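Local atomic coordinates of putative peptidase (Chlamydophila abortus, PDB entry 3CE2), a protein that probably acts as a zinc-dependent M3B-family oligopeptidase that cleaves short bioactive peptides. Residues Y281-I295 against F466-Y480. Sequence-based numbering, arbitrary orientation.
Sequences YTNLIDIVKKNSSLI and FSTLFRQVLFASFEY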
loop_
_atom_site.group_PDB
_atom_site.type_symbol
_atom_site.label_atom_id
_atom_site.label_comp_id
_atom_site.label_asym_id
_atom_site.label_seq_id
_atom_site.Cartn_x
_atom_site.Cartn_y
_atom_site.Cartn_z
ATOM N N TYR A 281 -10.290 11.655 8.501
ATOM C CA TYR A 281 -10.524 11.515 7.077
ATOM C C TYR A 281 -11.037 12.863 6.582
ATOM O O TYR A 281 -10.479 13.501 5.681
ATOM C CB TYR A 281 -11.531 10.391 6.846
ATOM C CG TYR A 281 -11.783 10.011 5.410
ATOM C CD1 TYR A 281 -11.303 8.817 4.893
ATOM C CD2 TYR A 281 -12.548 10.836 4.575
ATOM C CE1 TYR A 281 -11.563 8.450 3.576
ATOM C CE2 TYR A 281 -12.813 10.489 3.258
ATOM C CZ TYR A 281 -12.326 9.290 2.753
ATOM O OH TYR A 281 -12.599 8.940 1.429
ATOM N N THR A 282 -12.070 13.324 7.255
ATOM C CA THR A 282 -12.703 14.566 6.929
ATOM C C THR A 282 -11.788 15.801 6.930
ATOM O O THR A 282 -11.872 16.620 6.032
ATOM C CB THR A 282 -13.917 14.663 7.800
ATOM O OG1 THR A 282 -15.001 14.156 7.022
ATOM C CG2 THR A 282 -14.198 16.077 8.287
ATOM N N ASN A 283 -10.875 15.920 7.887
ATOM C CA ASN A 283 -10.026 17.103 7.924
ATOM C C ASN A 283 -8.906 17.011 6.926
ATOM O O ASN A 283 -8.391 18.025 6.446
ATOM C CB ASN A 283 -9.470 17.351 9.330
ATOM C CG ASN A 283 -10.556 17.714 10.318
ATOM O OD1 ASN A 283 -11.554 18.359 9.957
ATOM N ND2 ASN A 283 -10.394 17.274 11.564
ATOM N N LEU A 284 -8.520 15.786 6.609
ATOM C CA LEU A 284 -7.513 15.598 5.597
ATOM C C LEU A 284 -8.039 16.233 4.319
ATOM O O LEU A 284 -7.358 17.041 3.683
ATOM C CB LEU A 284 -7.239 14.119 5.401
ATOM C CG LEU A 284 -6.336 13.841 4.205
ATOM C CD1 LEU A 284 -4.885 14.202 4.532
ATOM C CD2 LEU A 284 -6.508 12.370 3.774
ATOM N N ILE A 285 -9.274 15.905 3.961
ATOM C CA ILE A 285 -9.866 16.477 2.752
ATOM C C ILE A 285 -9.926 18.014 2.798
ATOM O O ILE A 285 -9.569 18.694 1.821
ATOM C CB ILE A 285 -11.283 15.924 2.503
ATOM C CG1 ILE A 285 -11.221 14.440 2.137
ATOM C CG2 ILE A 285 -11.960 16.709 1.394
ATOM C CD1 ILE A 285 -12.543 13.721 2.313
ATOM N N ASP A 286 -10.371 18.560 3.935
ATOM C CA ASP A 286 -10.531 20.000 4.057
ATOM C C ASP A 286 -9.171 20.680 3.965
ATOM O O ASP A 286 -8.978 21.605 3.159
ATOM C CB ASP A 286 -11.295 20.380 5.330
ATOM C CG ASP A 286 -12.694 19.688 5.420
ATOM O OD1 ASP A 286 -13.239 19.268 4.372
ATOM O OD2 ASP A 286 -13.262 19.550 6.539
ATOM N N ILE A 287 -8.206 20.214 4.744
ATOM C CA ILE A 287 -6.904 20.881 4.742
ATOM C C ILE A 287 -6.254 20.806 3.367
ATOM O O ILE A 287 -5.676 21.779 2.892
ATOM C CB ILE A 287 -5.947 20.358 5.842
ATOM C CG1 ILE A 287 -6.002 21.263 7.072
ATOM C CG2 ILE A 287 -4.543 20.458 5.379
ATOM C CD1 ILE A 287 -7.295 21.145 7.907
ATOM N N VAL A 288 -6.371 19.653 2.719
ATOM C CA VAL A 288 -5.760 19.479 1.423
ATOM C C VAL A 288 -6.385 20.419 0.393
ATOM O O VAL A 288 -5.666 21.093 -0.336
ATOM C CB VAL A 288 -5.805 18.018 0.958
ATOM C CG1 VAL A 288 -5.437 17.936 -0.499
ATOM C CG2 VAL A 288 -4.812 17.200 1.760
ATOM N N LYS A 289 -7.714 20.487 0.346
ATOM C CA LYS A 289 -8.377 21.451 -0.538
ATOM C C LYS A 289 -7.916 22.883 -0.284
ATOM O O LYS A 289 -7.672 23.625 -1.227
ATOM C CB LYS A 289 -9.890 21.395 -0.377
ATOM C CG LYS A 289 -10.521 20.167 -0.976
ATOM C CD LYS A 289 -12.038 20.187 -0.799
ATOM C CE LYS A 289 -12.649 18.893 -1.315
ATOM N NZ LYS A 289 -14.139 18.959 -1.307
ATOM N N LYS A 290 -7.800 23.282 0.984
ATOM C CA LYS A 290 -7.315 24.623 1.274
ATOM C C LYS A 290 -5.864 24.827 0.862
ATOM O O LYS A 290 -5.392 25.957 0.898
ATOM C CB LYS A 290 -7.468 24.987 2.741
ATOM C CG LYS A 290 -8.895 25.215 3.221
ATOM C CD LYS A 290 -8.839 25.567 4.687
ATOM C CE LYS A 290 -9.940 24.879 5.466
ATOM N NZ LYS A 290 -9.442 24.356 6.777
ATOM N N ASN A 291 -5.147 23.761 0.484
ATOM C CA ASN A 291 -3.787 23.940 -0.028
ATOM C C ASN A 291 -3.660 23.678 -1.503
ATOM O O ASN A 291 -2.530 23.562 -2.032
ATOM C CB ASN A 291 -2.773 23.116 0.729
ATOM C CG ASN A 291 -2.692 23.506 2.188
ATOM O OD1 ASN A 291 -1.752 24.169 2.614
ATOM N ND2 ASN A 291 -3.690 23.104 2.958
ATOM N N SER A 292 -4.818 23.644 -2.166
ATOM C CA SER A 292 -4.887 23.546 -3.620
ATOM C C SER A 292 -3.864 24.444 -4.278
ATOM O O SER A 292 -3.296 24.086 -5.330
ATOM C CB SER A 292 -6.299 23.831 -4.158
ATOM O OG SER A 292 -7.043 24.747 -3.356
ATOM N N SER A 293 -3.601 25.595 -3.653
ATOM C CA SER A 293 -2.632 26.548 -4.207
ATOM C C SER A 293 -1.278 25.886 -4.457
ATOM O O SER A 293 -0.509 26.314 -5.317
ATOM C CB SER A 293 -2.482 27.784 -3.317
ATOM O OG SER A 293 -2.068 27.431 -2.001
ATOM N N LEU A 294 -0.984 24.824 -3.715
ATOM C CA LEU A 294 0.291 24.170 -3.924
ATOM C C LEU A 294 0.309 23.480 -5.276
ATOM O O LEU A 294 1.322 23.475 -5.958
ATOM C CB LEU A 294 0.624 23.213 -2.780
ATOM C CG LEU A 294 1.392 23.862 -1.624
ATOM C CD1 LEU A 294 2.077 22.821 -0.807
ATOM C CD2 LEU A 294 2.434 24.839 -2.123
ATOM N N ILE A 295 -0.828 22.922 -5.678
ATOM C CA ILE A 295 -0.962 22.382 -7.020
ATOM C C ILE A 295 -0.729 23.528 -7.995
ATOM O O ILE A 295 0.143 23.447 -8.865
ATOM C CB ILE A 295 -2.363 21.722 -7.246
ATOM C CG1 ILE A 295 -2.497 20.436 -6.441
ATOM C CG2 ILE A 295 -2.606 21.383 -8.704
ATOM C CD1 ILE A 295 -3.931 20.000 -6.303
ATOM N N PHE A 466 2.693 14.843 -5.660
ATOM C CA PHE A 466 1.403 15.331 -6.149
ATOM C C PHE A 466 0.449 14.239 -6.579
ATOM O O PHE A 466 -0.746 14.382 -6.380
ATOM C CB PHE A 466 1.536 16.456 -7.188
ATOM C CG PHE A 466 1.767 17.793 -6.559
ATOM C CD1 PHE A 466 0.693 18.535 -6.069
ATOM C CD2 PHE A 466 3.062 18.282 -6.382
ATOM C CE1 PHE A 466 0.907 19.744 -5.436
ATOM C CE2 PHE A 466 3.283 19.501 -5.749
ATOM C CZ PHE A 466 2.210 20.232 -5.288
ATOM N N SER A 467 0.947 13.140 -7.130
ATOM C CA SER A 467 0.023 12.059 -7.476
ATOM C C SER A 467 -0.357 11.178 -6.284
ATOM O O SER A 467 -1.491 10.670 -6.223
ATOM C CB SER A 467 0.544 11.203 -8.627
ATOM O OG SER A 467 1.539 10.331 -8.150
ATOM N N THR A 468 0.554 10.990 -5.327
ATOM C CA THR A 468 0.161 10.127 -4.235
ATOM C C THR A 468 -0.520 10.869 -3.089
ATOM O O THR A 468 -1.239 10.255 -2.298
ATOM C CB THR A 468 1.253 9.105 -3.764
ATOM O OG1 THR A 468 1.558 9.290 -2.380
ATOM C CG2 THR A 468 2.495 9.160 -4.614
ATOM N N LEU A 469 -0.352 12.180 -3.007
ATOM C CA LEU A 469 -1.050 12.911 -1.954
ATOM C C LEU A 469 -2.311 13.612 -2.460
ATOM O O LEU A 469 -3.424 13.240 -2.090
ATOM C CB LEU A 469 -0.107 13.872 -1.248
ATOM C CG LEU A 469 -0.708 14.996 -0.399
ATOM C CD1 LEU A 469 -1.910 14.537 0.367
ATOM C CD2 LEU A 469 0.326 15.543 0.563
ATOM N N PHE A 470 -2.148 14.611 -3.317
ATOM C CA PHE A 470 -3.293 15.413 -3.782
ATOM C C PHE A 470 -4.310 14.633 -4.602
ATOM O O PHE A 470 -5.516 14.656 -4.305
ATOM C CB PHE A 470 -2.821 16.668 -4.535
ATOM C CG PHE A 470 -2.250 17.706 -3.626
ATOM C CD1 PHE A 470 -3.057 18.704 -3.100
ATOM C CD2 PHE A 470 -0.930 17.643 -3.226
ATOM C CE1 PHE A 470 -2.553 19.648 -2.214
ATOM C CE2 PHE A 470 -0.418 18.589 -2.351
ATOM C CZ PHE A 470 -1.234 19.588 -1.841
ATOM N N ARG A 471 -3.821 13.941 -5.626
ATOM C CA ARG A 471 -4.707 13.184 -6.481
ATOM C C ARG A 471 -5.468 12.140 -5.688
ATOM O O ARG A 471 -6.641 11.928 -5.943
ATOM C CB ARG A 471 -3.982 12.557 -7.670
ATOM C CG ARG A 471 -4.967 11.914 -8.624
ATOM C CD ARG A 471 -4.636 12.141 -10.083
ATOM N NE ARG A 471 -3.877 11.047 -10.709
ATOM C CZ ARG A 471 -4.416 10.052 -11.422
ATOM N NH1 ARG A 471 -3.629 9.123 -11.967
ATOM N NH2 ARG A 471 -5.735 9.984 -11.589
ATOM N N GLN A 472 -4.829 11.501 -4.711
ATOM C CA GLN A 472 -5.551 10.507 -3.886
ATOM C C GLN A 472 -6.609 11.145 -2.999
ATOM O O GLN A 472 -7.657 10.555 -2.734
ATOM C CB GLN A 472 -4.586 9.697 -3.040
ATOM C CG GLN A 472 -3.456 9.100 -3.871
ATOM C CD GLN A 472 -3.985 8.220 -4.987
ATOM O OE1 GLN A 472 -4.843 7.380 -4.764
ATOM N NE2 GLN A 472 -3.476 8.409 -6.190
ATOM N N VAL A 473 -6.353 12.365 -2.549
ATOM C CA VAL A 473 -7.295 13.014 -1.655
ATOM C C VAL A 473 -8.509 13.478 -2.480
ATOM O O VAL A 473 -9.670 13.427 -2.036
ATOM C CB VAL A 473 -6.613 14.168 -0.908
ATOM C CG1 VAL A 473 -7.635 15.008 -0.173
ATOM C CG2 VAL A 473 -5.567 13.622 0.055
ATOM N N LEU A 474 -8.251 13.887 -3.711
ATOM C CA LEU A 474 -9.367 14.101 -4.614
ATOM C C LEU A 474 -10.237 12.848 -4.651
ATOM O O LEU A 474 -11.433 12.938 -4.341
ATOM C CB LEU A 474 -8.881 14.488 -6.004
ATOM C CG LEU A 474 -9.877 15.133 -6.969
ATOM C CD1 LEU A 474 -9.116 15.589 -8.161
ATOM C CD2 LEU A 474 -10.928 14.161 -7.394
ATOM N N PHE A 475 -9.648 11.684 -4.985
ATOM C CA PHE A 475 -10.415 10.428 -5.032
ATOM C C PHE A 475 -11.178 10.296 -3.710
ATOM O O PHE A 475 -12.388 9.973 -3.694
ATOM C CB PHE A 475 -9.573 9.152 -5.297
ATOM C CG PHE A 475 -8.797 9.119 -6.653
ATOM C CD1 PHE A 475 -9.147 9.924 -7.745
ATOM C CD2 PHE A 475 -7.738 8.198 -6.844
ATOM C CE1 PHE A 475 -8.442 9.839 -8.982
ATOM C CE2 PHE A 475 -7.047 8.113 -8.062
ATOM C CZ PHE A 475 -7.407 8.944 -9.134
ATOM N N ALA A 476 -10.495 10.580 -2.602
ATOM C CA ALA A 476 -11.117 10.423 -1.267
ATOM C C ALA A 476 -12.360 11.265 -1.053
ATOM O O ALA A 476 -13.350 10.754 -0.529
ATOM C CB ALA A 476 -10.133 10.669 -0.168
ATOM N N SER A 477 -12.352 12.535 -1.449
ATOM C CA SER A 477 -13.582 13.313 -1.263
ATOM C C SER A 477 -14.668 12.824 -2.192
ATOM O O SER A 477 -15.859 12.761 -1.809
ATOM C CB SER A 477 -13.383 14.815 -1.445
ATOM O OG SER A 477 -12.331 15.035 -2.330
ATOM N N PHE A 478 -14.261 12.477 -3.412
ATOM C CA PHE A 478 -15.214 11.935 -4.357
ATOM C C PHE A 478 -15.910 10.737 -3.734
ATOM O O PHE A 478 -17.145 10.671 -3.671
ATOM C CB PHE A 478 -14.544 11.527 -5.657
ATOM C CG PHE A 478 -15.511 10.994 -6.650
ATOM C CD1 PHE A 478 -16.606 11.749 -7.026
ATOM C CD2 PHE A 478 -15.370 9.710 -7.170
ATOM C CE1 PHE A 478 -17.525 11.248 -7.931
ATOM C CE2 PHE A 478 -16.296 9.201 -8.080
ATOM C CZ PHE A 478 -17.370 9.974 -8.459
ATOM N N GLU A 479 -15.107 9.800 -3.238
ATOM C CA GLU A 479 -15.638 8.581 -2.662
ATOM C C GLU A 479 -16.498 8.920 -1.438
ATOM O O GLU A 479 -17.483 8.245 -1.109
ATOM C CB GLU A 479 -14.482 7.631 -2.327
ATOM C CG GLU A 479 -14.893 6.361 -1.647
ATOM C CD GLU A 479 -13.738 5.353 -1.476
ATOM O OE1 GLU A 479 -12.546 5.761 -1.457
ATOM O OE2 GLU A 479 -14.037 4.132 -1.352
ATOM N N TYR A 480 -16.139 9.994 -0.766
ATOM C CA TYR A 480 -16.902 10.403 0.376
ATOM C C TYR A 480 -18.258 10.962 -0.047
ATOM O O TYR A 480 -19.290 10.559 0.494
ATOM C CB TYR A 480 -16.118 11.445 1.137
ATOM C CG TYR A 480 -16.844 11.969 2.329
ATOM C CD1 TYR A 480 -16.797 11.293 3.551
ATOM C CD2 TYR A 480 -17.581 13.147 2.246
ATOM C CE1 TYR A 480 -17.467 11.773 4.657
ATOM C CE2 TYR A 480 -18.255 13.635 3.338
ATOM C CZ TYR A 480 -18.188 12.952 4.541
ATOM O OH TYR A 480 -18.859 13.454 5.622
#
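The carbonyl oxygen of Ala-476 is gripped by two donors: Tyr-281 OH at 2.8 Å from Ala-476 O, and the helical Tyr-480 N. They arrive from opposite faces of the carbonyl plane, and the phenol meets the C=O steeply, at 111°; the helix's own bond from Tyr-480 N to Ala-476 O is kept alongside it, at 2.9 Å. With CG anti to the backbone N (chi1 -174°), the Tyr-281 ring reaches across to the other helix and puts its hydroxyl beside that turn; Phe-533 and Tyr-536 also meet this ring. One turn on, Ile-285 is a knob in the hole formed by Val-473, Ala-476, Ser-477 and Tyr-480, its CG2 3.7 Å from Ser-477 CB. Val-288 and Val-473 then meet tip to tip, CG1 to CG1 at 3.7 Å. Past the type I turn 289-292, Ile-295 lays CG1 over one face of Phe-470, 4.2 Å from the ring centroid, a CH-pi contact, while the same CG1 lies 3.6 Å from Phe-466 CE1. Leu-284 and Val-473 also touch Ile-543 and Ala-539 of helix 536-553. Segments 281-289 and 466-480 cross at -125°, axes 9.7 Å apart; they lie on helices 278-289 and 451-487, a buried interface in the largely helical peptidase M3 fold.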